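Local coordinates for hydroxyethylphosphonate dioxygenase (Streptomyces albus, PDB 6B9R), which catalyses the iron-dependent, oxygen-consuming cleavage of 2-hydroxyethylphosphonate to hydroxymethylphosphonate, at the interface of chains A and B. Numbering follows the deposited sequence. Chains: chain A/B, Hydroxyethylphosphonate dioxygenase.

Contact 1: the interface of chains A and B. Residues chain A 249, 290-291, 295; chain B 337, 340-342.
The last residue of helix 238-249, the loop at 290-291 and the 3-10 helix 293-296 of chain A meet the chain B loop that runs through B:Pro337 and B:Pro340 into strand 343-349. A:Arg249 grips the carbonyl oxygen of B:Pro340 end-on, NH1 at 2.9 Å and NH2 at 2.7 Å from O. Both nitrogens come from the same face of the carbonyl plane, tilted 29° from it, while the oxygen lies close to the plane of the guanidinium. The bend at chi2 (-63°) turns the guanidinium toward chain B, and NH2 also makes a weak bond within chain A to A:Gly290 O. An alanine here would probably leave the B:Pro340 carbonyl without either donor and open a gap beside the loop. Against the B:Pro340 ring, A:Val291 CG1 lies 3.5 Å from B:Pro340 CB, and A:Glu295 packs with CG and its carboxylate carbon CD, CD 3.7 Å from B:Pro340 CG. Beyond it, the A:Glu295 carboxylate and the B:His341 imidazole stand nearly perpendicular (87°); water 1 joins A:Glu295 OE2 at 2.8 Å to B:His341 NE2 at 2.9 Å. The patch thus fastens this loop to the helical segment of the partner, a likely dimer contact.

Contact 2: the interface of chains A and B. Residues chain A 318, 332; chain B 249-251, 255, 259.
Strand 317-320 of chain A, with the end of strand 328-332 beside it, faces the end of helix 238-249, the following turn and helix 253-260 of chain B. A:Trp318 reaches into this surface, held at edge and face. Its indole NE1 gives a nearly straight hydrogen bond (163° at H) to the backbone oxygen of B:Leu250, 2.9 Å from NE1 to O. The acceptor lies in the indole plane, whereas the N-H arrives from above the carbonyl plane. Nearby, A:Trp318 CZ2 comes within 3.4 Å of B:Arg249 O, which lies somewhat out of the ring plane. A:Gln332 CB lies in plane at the ring edge. B:Arg259 points onto one face of the indole: its chain is extended from CG to NE, and NH2 comes down end-on, 3.1 Å from the centroid of the six-membered ring, a cation-pi contact with the guanidinium almost upright on the ring (85°). Over the same face, toward the five-membered ring and CB, lies the B:Glu255 carboxylate, nearly parallel to the indole, its CD 3.6 Å from A:Trp318 CB. The two charged groups are themselves paired: B:Arg259 NE forms an almost straight salt bridge to B:Glu255 OE1 at 2.7 Å, on its anti lone pair, which fixes the guanidinium's rotation above the ring. Clamped between a turn and a helix, the tryptophan probably fixes how the strand-rich part of one chain sits on the helical part of the other.

Contact 3: the interface of chains A and B. Residues chain A 279, 283, 293, 297; chain B 279, 283, 293, 297.
Helices 279-288 of chain A and 279-289 of chain B start close together across the two-fold axis, A:Trp279 CA lying 7.3 Å from B:Trp279 CA, with each 3-10 helix 293-296 and A:Leu297 and B:Leu297 alongside. The two indoles stack almost parallel (2° between their six-membered rings), offset so that A:Trp279 CE3 meets B:Trp279 CE3 at 3.4 Å. With CG anti to the carbonyl carbon (chi1 -66° in chain A), each indole is laid over its mate, and each CB sits over the partner's five-membered ring; A:Trp279 CB is 3.5 Å from the centroid of that ring in B:Trp279. The N-H groups point outward at opposite ends of the stack. A:Trp279 NE1 bonds water 3 at 2.9 Å, which also bonds B:Ser283 OG, and B:Trp279 NE1 reaches A:Ser283 OG through water 2. A:Ser283 OG is tied back to the helix by a bond to A:Trp279 O. At the six-membered rims the packing is apolar: B:Val293 CG1 meets A:Trp279 CH2 tip to tip at 3.8 Å, and A:Leu297 CD1 touches B:Leu297 CD1, also at 3.8 Å. The site lies within the Cro/C1-type helix-turn-helix region, where Trp279 at the helix start and Leu297 after the 3-10 helix meet their own copies, Val293 packing between them, likely a dimer contact.

Contact 1: the interface of chains A and B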
# COMPACT_ATOMS: atom_id res chain seq x y z
N ARG A 249 -4.68 19.92 -1.37
CA ARG A 249 -4.16 20.96 -2.25
C ARG A 249 -4.13 22.34 -1.60
O ARG A 249 -3.53 23.25 -2.17
CB ARG A 249 -4.99 21.03 -3.53
CG ARG A 249 -4.82 19.84 -4.45
CD ARG A 249 -3.39 19.73 -4.97
NE ARG A 249 -3.33 18.65 -5.93
CZ ARG A 249 -2.98 17.40 -5.64
NH1 ARG A 249 -2.58 17.09 -4.42
NH2 ARG A 249 -3.01 16.48 -6.59
N GLY A 290 -5.44 18.50 -10.11
CA GLY A 290 -4.25 17.74 -10.46
C GLY A 290 -4.36 16.26 -10.17
O GLY A 290 -3.36 15.63 -9.80
N VAL A 291 -5.55 15.68 -10.32
CA VAL A 291 -5.73 14.25 -10.08
C VAL A 291 -6.56 13.66 -11.21
O VAL A 291 -7.24 14.37 -11.96
CB VAL A 291 -6.39 13.96 -8.72
CG1 VAL A 291 -5.61 14.64 -7.58
CG2 VAL A 291 -7.85 14.42 -8.73
N GLU A 295 -9.51 9.52 -8.51
CA GLU A 295 -9.29 9.88 -7.12
C GLU A 295 -10.46 10.59 -6.46
O GLU A 295 -10.45 10.74 -5.23
CB GLU A 295 -8.02 10.75 -6.99
CG GLU A 295 -6.78 10.00 -7.44
CD GLU A 295 -6.46 8.81 -6.54
OE1 GLU A 295 -6.82 8.84 -5.34
OE2 GLU A 295 -5.83 7.85 -7.02
N PRO B 337 -0.12 14.02 -11.91
CA PRO B 337 -1.28 13.21 -11.51
C PRO B 337 -0.97 11.75 -11.22
O PRO B 337 -1.80 11.08 -10.60
CB PRO B 337 -2.24 13.35 -12.71
CG PRO B 337 -1.92 14.68 -13.26
CD PRO B 337 -0.40 14.79 -13.14
N PRO B 340 -1.23 11.74 -7.16
CA PRO B 340 -2.31 12.67 -6.76
C PRO B 340 -2.17 13.19 -5.34
O PRO B 340 -2.73 14.25 -5.03
CB PRO B 340 -3.58 11.82 -6.92
CG PRO B 340 -3.12 10.39 -6.77
CD PRO B 340 -1.73 10.37 -7.41
N HIS B 341 -1.47 12.49 -4.47
CA HIS B 341 -1.37 12.88 -3.07
C HIS B 341 -0.15 13.73 -2.79
O HIS B 341 0.14 14.01 -1.62
CB HIS B 341 -1.38 11.63 -2.20
CG HIS B 341 -2.52 10.72 -2.53
ND1 HIS B 341 -3.83 11.14 -2.45
CD2 HIS B 341 -2.55 9.46 -3.01
CE1 HIS B 341 -4.63 10.16 -2.84
NE2 HIS B 341 -3.88 9.13 -3.19
N THR B 342 0.56 14.15 -3.82
CA THR B 342 1.72 15.03 -3.65
C THR B 342 1.29 16.47 -3.91
O THR B 342 0.78 16.78 -5.00
CB THR B 342 2.87 14.61 -4.57
OG1 THR B 342 3.37 13.33 -4.14
CG2 THR B 342 4.00 15.63 -4.52
O HOH W 1 -4.42 6.85 -4.88

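Contact 2: the interface of chains A and B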
# COMPACT_ATOMS: atom_id res chain seq x y z
N TRP A 318 -21.22 -19.04 -15.15
CA TRP A 318 -20.83 -18.95 -16.55
C TRP A 318 -19.71 -19.94 -16.83
O TRP A 318 -19.11 -20.50 -15.91
CB TRP A 318 -20.43 -17.52 -16.94
CG TRP A 318 -19.14 -17.02 -16.34
CD1 TRP A 318 -17.95 -16.87 -16.99
CD2 TRP A 318 -18.92 -16.57 -15.00
NE1 TRP A 318 -17.00 -16.37 -16.13
CE2 TRP A 318 -17.57 -16.18 -14.90
CE3 TRP A 318 -19.73 -16.49 -13.86
CZ2 TRP A 318 -17.01 -15.70 -13.71
CZ3 TRP A 318 -19.18 -16.02 -12.68
CH2 TRP A 318 -17.82 -15.62 -12.61
N GLN A 332 -19.93 -17.40 -9.02
CA GLN A 332 -19.43 -16.24 -8.29
C GLN A 332 -19.89 -16.29 -6.84
O GLN A 332 -21.10 -16.37 -6.56
CB GLN A 332 -19.90 -14.95 -8.96
CG GLN A 332 -19.59 -13.66 -8.18
CD GLN A 332 -20.32 -12.44 -8.75
OE1 GLN A 332 -20.40 -12.24 -9.96
NE2 GLN A 332 -20.89 -11.61 -7.85
N ARG B 249 -11.66 -11.25 -12.75
CA ARG B 249 -12.99 -11.82 -12.58
C ARG B 249 -13.22 -13.07 -13.41
O ARG B 249 -14.26 -13.73 -13.23
CB ARG B 249 -14.06 -10.78 -12.94
CG ARG B 249 -14.15 -9.61 -11.97
CD ARG B 249 -14.51 -10.10 -10.58
NE ARG B 249 -14.90 -8.97 -9.76
CZ ARG B 249 -14.13 -8.41 -8.84
NH1 ARG B 249 -12.92 -8.91 -8.59
NH2 ARG B 249 -14.58 -7.37 -8.16
N LEU B 250 -12.29 -13.42 -14.29
CA LEU B 250 -12.43 -14.55 -15.20
C LEU B 250 -13.67 -14.40 -16.08
O LEU B 250 -14.33 -15.39 -16.43
CB LEU B 250 -12.43 -15.88 -14.43
CG LEU B 250 -10.98 -16.30 -14.09
CD1 LEU B 250 -10.87 -17.36 -12.99
CD2 LEU B 250 -10.30 -16.80 -15.34
N THR B 251 -13.97 -13.17 -16.46
CA THR B 251 -14.99 -12.88 -17.45
C THR B 251 -14.34 -12.77 -18.82
O THR B 251 -13.42 -11.97 -19.02
CB THR B 251 -15.72 -11.57 -17.14
OG1 THR B 251 -14.77 -10.49 -17.04
CG2 THR B 251 -16.55 -11.67 -15.86
N GLU B 255 -18.73 -12.88 -21.97
CA GLU B 255 -19.50 -12.87 -20.73
C GLU B 255 -19.68 -11.45 -20.20
O GLU B 255 -20.73 -11.11 -19.66
CB GLU B 255 -18.84 -13.75 -19.65
CG GLU B 255 -19.43 -13.61 -18.22
CD GLU B 255 -20.88 -14.09 -18.07
OE1 GLU B 255 -21.52 -13.78 -17.02
OE2 GLU B 255 -21.38 -14.77 -18.97
N ARG B 259 -23.23 -9.56 -19.57
CA ARG B 259 -23.67 -8.95 -18.31
C ARG B 259 -23.99 -7.47 -18.47
O ARG B 259 -24.91 -6.96 -17.84
CB ARG B 259 -22.60 -9.10 -17.23
CG ARG B 259 -22.31 -10.52 -16.81
CD ARG B 259 -21.29 -10.47 -15.68
NE ARG B 259 -20.80 -11.80 -15.35
CZ ARG B 259 -19.94 -12.03 -14.36
NH1 ARG B 259 -19.51 -11.02 -13.60
NH2 ARG B 259 -19.53 -13.27 -14.13

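Contact 3: the interface of chains A and B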
# COMPACT_ATOMS: atom_id res chain seq x y z
N TRP A 279 -20.45 13.56 -14.40
CA TRP A 279 -19.17 13.22 -15.04
C TRP A 279 -18.42 14.43 -15.59
O TRP A 279 -17.21 14.54 -15.34
CB TRP A 279 -19.38 12.17 -16.14
CG TRP A 279 -19.83 10.85 -15.60
CD1 TRP A 279 -21.02 10.22 -15.86
CD2 TRP A 279 -19.12 10.01 -14.68
NE1 TRP A 279 -21.08 9.04 -15.16
CE2 TRP A 279 -19.93 8.89 -14.43
CE3 TRP A 279 -17.88 10.11 -14.04
CZ2 TRP A 279 -19.55 7.86 -13.57
CZ3 TRP A 279 -17.50 9.08 -13.19
CH2 TRP A 279 -18.33 7.98 -12.96
N SER A 283 -14.69 15.63 -14.16
CA SER A 283 -13.50 15.81 -15.00
C SER A 283 -12.89 17.18 -14.78
O SER A 283 -11.66 17.31 -14.69
CB SER A 283 -13.85 15.62 -16.47
OG SER A 283 -14.39 14.34 -16.72
N VAL A 293 -9.81 11.55 -12.42
CA VAL A 293 -11.17 11.35 -11.94
C VAL A 293 -11.23 10.17 -10.98
O VAL A 293 -12.03 10.16 -10.04
CB VAL A 293 -12.14 11.17 -13.13
CG1 VAL A 293 -13.52 10.74 -12.65
CG2 VAL A 293 -12.23 12.45 -13.94
N LEU A 297 -13.65 9.44 -6.96
CA LEU A 297 -14.68 8.41 -6.86
C LEU A 297 -14.44 7.56 -5.62
O LEU A 297 -13.29 7.26 -5.28
CB LEU A 297 -14.68 7.52 -8.11
CG LEU A 297 -15.09 8.19 -9.42
CD1 LEU A 297 -15.13 7.15 -10.52
CD2 LEU A 297 -16.45 8.85 -9.26
N TRP B 279 -18.88 7.19 -20.50
CA TRP B 279 -19.28 7.09 -19.09
C TRP B 279 -20.41 6.09 -18.87
O TRP B 279 -20.31 5.28 -17.93
CB TRP B 279 -19.64 8.48 -18.53
CG TRP B 279 -18.45 9.41 -18.42
CD1 TRP B 279 -18.25 10.58 -19.10
CD2 TRP B 279 -17.29 9.23 -17.59
NE1 TRP B 279 -17.04 11.15 -18.73
CE2 TRP B 279 -16.43 10.33 -17.81
CE3 TRP B 279 -16.89 8.24 -16.68
CZ2 TRP B 279 -15.20 10.47 -17.16
CZ3 TRP B 279 -15.67 8.39 -16.03
CH2 TRP B 279 -14.85 9.50 -16.27
N SER B 283 -19.98 2.78 -16.47
CA SER B 283 -20.92 2.44 -15.40
C SER B 283 -21.47 1.02 -15.56
O SER B 283 -21.58 0.29 -14.57
CB SER B 283 -22.06 3.45 -15.36
OG SER B 283 -21.59 4.71 -14.88
N VAL B 293 -16.69 2.33 -10.63
CA VAL B 293 -16.10 2.87 -11.86
C VAL B 293 -14.66 3.33 -11.60
O VAL B 293 -13.81 3.29 -12.51
CB VAL B 293 -16.98 4.01 -12.42
CG1 VAL B 293 -16.26 4.79 -13.53
CG2 VAL B 293 -18.28 3.45 -12.96
N LEU B 297 -10.81 3.32 -14.18
CA LEU B 297 -10.11 4.55 -14.55
C LEU B 297 -8.65 4.43 -14.18
O LEU B 297 -8.25 3.57 -13.39
CB LEU B 297 -10.74 5.76 -13.87
CG LEU B 297 -12.20 5.95 -14.29
CD1 LEU B 297 -12.80 7.13 -13.57
CD2 LEU B 297 -12.30 6.16 -15.81
O HOH W 2 -16.09 13.99 -18.84
O HOH W 3 -22.94 6.77 -15.26

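Contact 3 lies on the two-fold axis and pairs like with like, whereas contacts 1 and 2 each set the helical region of one chain against the strand-rich region of the other. Between the centres of their C-alpha atoms, contact 3 is about 15 Å from contact 1 and about 22 Å from contact 2, which are about 33 Å apart. Arg249 takes part in both, chain A's by its guanidinium in contact 1 and chain B's by its backbone oxygen, beside the indole, in contact 2; the 3-10 helix 293-296 of chain A joins contacts 1 and 3. With their symmetry twins they probably hold the two chains together as a dimer.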